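Long-range contact in profilin (Schizosaccharomyces pombe, PDB 3D9Y), which binds monomeric actin in a 1:1 complex and so tunes its polymerization, binds PIP2, and is essential for cytokinesis in fission yeast: residues Ile22-Ala26 and Ala92-Ile97. Residues are numbered along the deposited sequence; the frame is centred on the assembly and turned at random.
Sequences IVSRA and ATKLCI
Two neighbouring antiparallel strands of one sheet pair here, the end of strand 19-24 and the start of strand 96-102 with the tight turn that leads into it. Extended Val23 and Ile97 form a hydrogen-bonded pair (CA-CA 5.3 Å), Val23 N giving to Ile97 O at 3.0 Å and Ile97 N to Val23 O at 2.8 Å. Ser24 and Cys96 follow as a non-hydrogen-bonded pair (CA-CA 4.4 Å) with diverging side chains; Arg25, turning helical (-57/-32), gives N to Leu95 O at 2.9 Å. The turn closes through Thr93 N to Cys96 O (2.6 Å). Thr93, chi1 p, takes Cys96 N on OG1 at 2.9 Å, an ST motif; OG1 also hydrogen-bonds Tyr127 O, and Leu95 bonds Tyr127 through backbone. Ser24, chi1 t, accepts Ala26 N on OG at 3.2 Å, an ST turn, and OG also hydrogen-bonds Asp28 OD1. Ile22 makes backbone hydrogen bonds to Trp31 and Ala32 of strand 30-33. Branched Val23 and Ile97, both chi1 m, suit extended backbone and share one face, Val23 CG2 3.6 Å from Ile97 CB, beneath helix 41-52. Ile22 CG2 meets Cys96 CB (4.1 Å; Cys96 chi1 6°) on the other, against Trp3. Arg25 (chi1 -129°) runs its side chain along the turn, CG 3.5 Å from Thr93 O and guanidinium NE 3.6 Å from Ala92 CB; a water accepts weakly from Arg25 NH2 (3.1 Å) and donates to Thr93 O (2.9 Å). The pairing joins first strand to last within the central antiparallel sheet, helices packed on both faces, of the profilin fold.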
ATOM      1  N   ILE A  22      -5.303   3.676   3.315  1.00 17.08           N
ATOM      2  CA  ILE A  22      -6.254   3.079   2.378  1.00 17.22           C
ATOM      3  C   ILE A  22      -6.747   4.197   1.469  1.00 17.26           C
ATOM      4  O   ILE A  22      -7.181   5.233   1.945  1.00 17.29           O
ATOM      5  CB  ILE A  22      -7.437   2.408   3.092  1.00 17.43           C
ATOM      6  CG1 ILE A  22      -6.909   1.309   4.027  1.00 17.52           C
ATOM      7  CG2 ILE A  22      -8.439   1.858   2.060  1.00 17.36           C
ATOM      8  CD1 ILE A  22      -7.940   0.687   4.928  1.00 17.85           C
ATOM      9  N   VAL A  23      -6.643   3.981   0.159  1.00 17.08           N
ATOM     10  CA  VAL A  23      -6.929   5.025  -0.828  1.00 16.85           C
ATOM     11  C   VAL A  23      -7.833   4.489  -1.940  1.00 16.25           C
ATOM     12  O   VAL A  23      -7.924   3.286  -2.143  1.00 16.12           O
ATOM     13  CB  VAL A  23      -5.609   5.603  -1.421  1.00 17.31           C
ATOM     14  CG1 VAL A  23      -4.696   6.113  -0.312  1.00 17.80           C
ATOM     15  CG2 VAL A  23      -4.878   4.578  -2.232  1.00 18.41           C
ATOM     16  N   SER A  24      -8.504   5.387  -2.660  1.00 15.80           N
ATOM     17  CA  SER A  24      -9.388   4.975  -3.750  1.00 15.93           C
ATOM     18  C   SER A  24      -8.610   4.374  -4.929  1.00 15.70           C
ATOM     19  O   SER A  24      -7.575   4.909  -5.315  1.00 15.59           O
ATOM     20  CB  SER A  24     -10.210   6.175  -4.242  1.00 15.97           C
ATOM     21  OG  SER A  24     -10.964   5.820  -5.388  1.00 16.59           O
ATOM     22  N   ARG A  25      -9.119   3.276  -5.504  1.00 15.46           N
ATOM     23  CA  ARG A  25      -8.521   2.668  -6.713  1.00 16.02           C
ATOM     24  C   ARG A  25      -8.428   3.670  -7.871  1.00 15.97           C
ATOM     25  O   ARG A  25      -7.523   3.577  -8.704  1.00 15.80           O
ATOM     26  CB  ARG A  25      -9.327   1.443  -7.194  1.00 16.58           C
ATOM     27  CG  ARG A  25      -8.523   0.176  -7.438  1.00 18.47           C
ATOM     28  CD  ARG A  25      -7.764   0.172  -8.736  1.00 20.92           C
ATOM     29  NE  ARG A  25      -7.283  -1.168  -9.092  1.00 21.28           N
ATOM     30  CZ  ARG A  25      -6.648  -1.478 -10.228  1.00 23.08           C
ATOM     31  NH1 ARG A  25      -6.416  -0.556 -11.156  1.00 22.58           N
ATOM     32  NH2 ARG A  25      -6.244  -2.731 -10.445  1.00 24.16           N
ATOM     33  N   ALA A  26      -9.376   4.606  -7.932  1.00 16.22           N
ATOM     34  CA  ALA A  26      -9.388   5.641  -8.976  1.00 16.74           C
ATOM     35  C   ALA A  26      -8.367   6.763  -8.733  1.00 17.05           C
ATOM     36  O   ALA A  26      -8.141   7.585  -9.618  1.00 17.47           O
ATOM     37  CB  ALA A  26     -10.793   6.236  -9.119  1.00 16.54           C
ATOM     38  N   ALA A  92      -4.130  -3.620  -4.633  1.00 13.80           N
ATOM     39  CA  ALA A  92      -5.396  -3.079  -5.129  1.00 13.86           C
ATOM     40  C   ALA A  92      -6.557  -4.059  -4.941  1.00 14.30           C
ATOM     41  O   ALA A  92      -6.423  -5.264  -5.177  1.00 14.47           O
ATOM     42  CB  ALA A  92      -5.247  -2.698  -6.601  1.00 14.32           C
ATOM     43  N   THR A  93      -7.695  -3.531  -4.504  1.00 14.30           N
ATOM     44  CA  THR A  93      -8.953  -4.285  -4.438  1.00 14.43           C
ATOM     45  C   THR A  93      -9.843  -3.790  -5.580  1.00 14.57           C
ATOM     46  O   THR A  93      -9.355  -3.138  -6.505  1.00 14.94           O
ATOM     47  CB  THR A  93      -9.649  -4.126  -3.056  1.00 14.56           C
ATOM     48  OG1 THR A  93     -10.112  -2.780  -2.873  1.00 15.18           O
ATOM     49  CG2 THR A  93      -8.707  -4.487  -1.931  1.00 15.15           C
ATOM     50  N   LYS A  94     -11.141  -4.088  -5.535  1.00 14.50           N
ATOM     51  CA  LYS A  94     -12.044  -3.616  -6.576  1.00 14.54           C
ATOM     52  C   LYS A  94     -12.136  -2.095  -6.561  1.00 14.38           C
ATOM     53  O   LYS A  94     -12.072  -1.452  -7.608  1.00 14.51           O
ATOM     54  CB  LYS A  94     -13.435  -4.235  -6.408  1.00 14.41           C
ATOM     55  CG  LYS A  94     -14.346  -4.021  -7.604  1.00 15.01           C
ATOM     56  CD  LYS A  94     -15.708  -4.677  -7.420  1.00 15.10           C
ATOM     57  CE  LYS A  94     -16.631  -3.841  -6.540  1.00 15.32           C
ATOM     58  NZ  LYS A  94     -17.998  -4.431  -6.406  1.00 15.11           N
ATOM     59  N   LEU A  95     -12.268  -1.530  -5.366  1.00 14.41           N
ATOM     60  CA  LEU A  95     -12.507  -0.101  -5.188  1.00 14.50           C
ATOM     61  C   LEU A  95     -11.381   0.667  -4.488  1.00 14.61           C
ATOM     62  O   LEU A  95     -11.406   1.897  -4.470  1.00 14.07           O
ATOM     63  CB  LEU A  95     -13.808   0.094  -4.400  1.00 14.26           C
ATOM     64  CG  LEU A  95     -15.066  -0.545  -5.001  1.00 14.15           C
ATOM     65  CD1 LEU A  95     -16.268  -0.248  -4.124  1.00 13.44           C
ATOM     66  CD2 LEU A  95     -15.320  -0.075  -6.429  1.00 14.11           C
ATOM     67  N   CYS A  96     -10.398  -0.038  -3.915  1.00 15.17           N
ATOM     68  CA  CYS A  96      -9.330   0.617  -3.146  1.00 15.65           C
ATOM     69  C   CYS A  96      -7.923   0.053  -3.365  1.00 14.90           C
ATOM     70  O   CYS A  96      -7.727  -0.958  -4.063  1.00 14.05           O
ATOM     71  CB  CYS A  96      -9.658   0.619  -1.645  1.00 16.72           C
ATOM     72  SG  CYS A  96     -11.152  -0.307  -1.170  1.00 23.78           S
ATOM     73  N   ILE A  97      -6.951   0.761  -2.793  1.00 14.15           N
ATOM     74  CA  ILE A  97      -5.574   0.299  -2.681  1.00 14.19           C
ATOM     75  C   ILE A  97      -5.147   0.362  -1.213  1.00 14.21           C
ATOM     76  O   ILE A  97      -5.231   1.414  -0.588  1.00 14.09           O
ATOM     77  CB  ILE A  97      -4.601   1.175  -3.491  1.00 14.35           C
ATOM     78  CG1 ILE A  97      -5.005   1.236  -4.968  1.00 13.75           C
ATOM     79  CG2 ILE A  97      -3.172   0.665  -3.333  1.00 14.16           C
ATOM     80  CD1 ILE A  97      -4.470   2.457  -5.696  1.00 14.02           C
TER
HETATM   81  O   HOH W   1      -8.581  -4.262  -9.051  1.00 59.96           O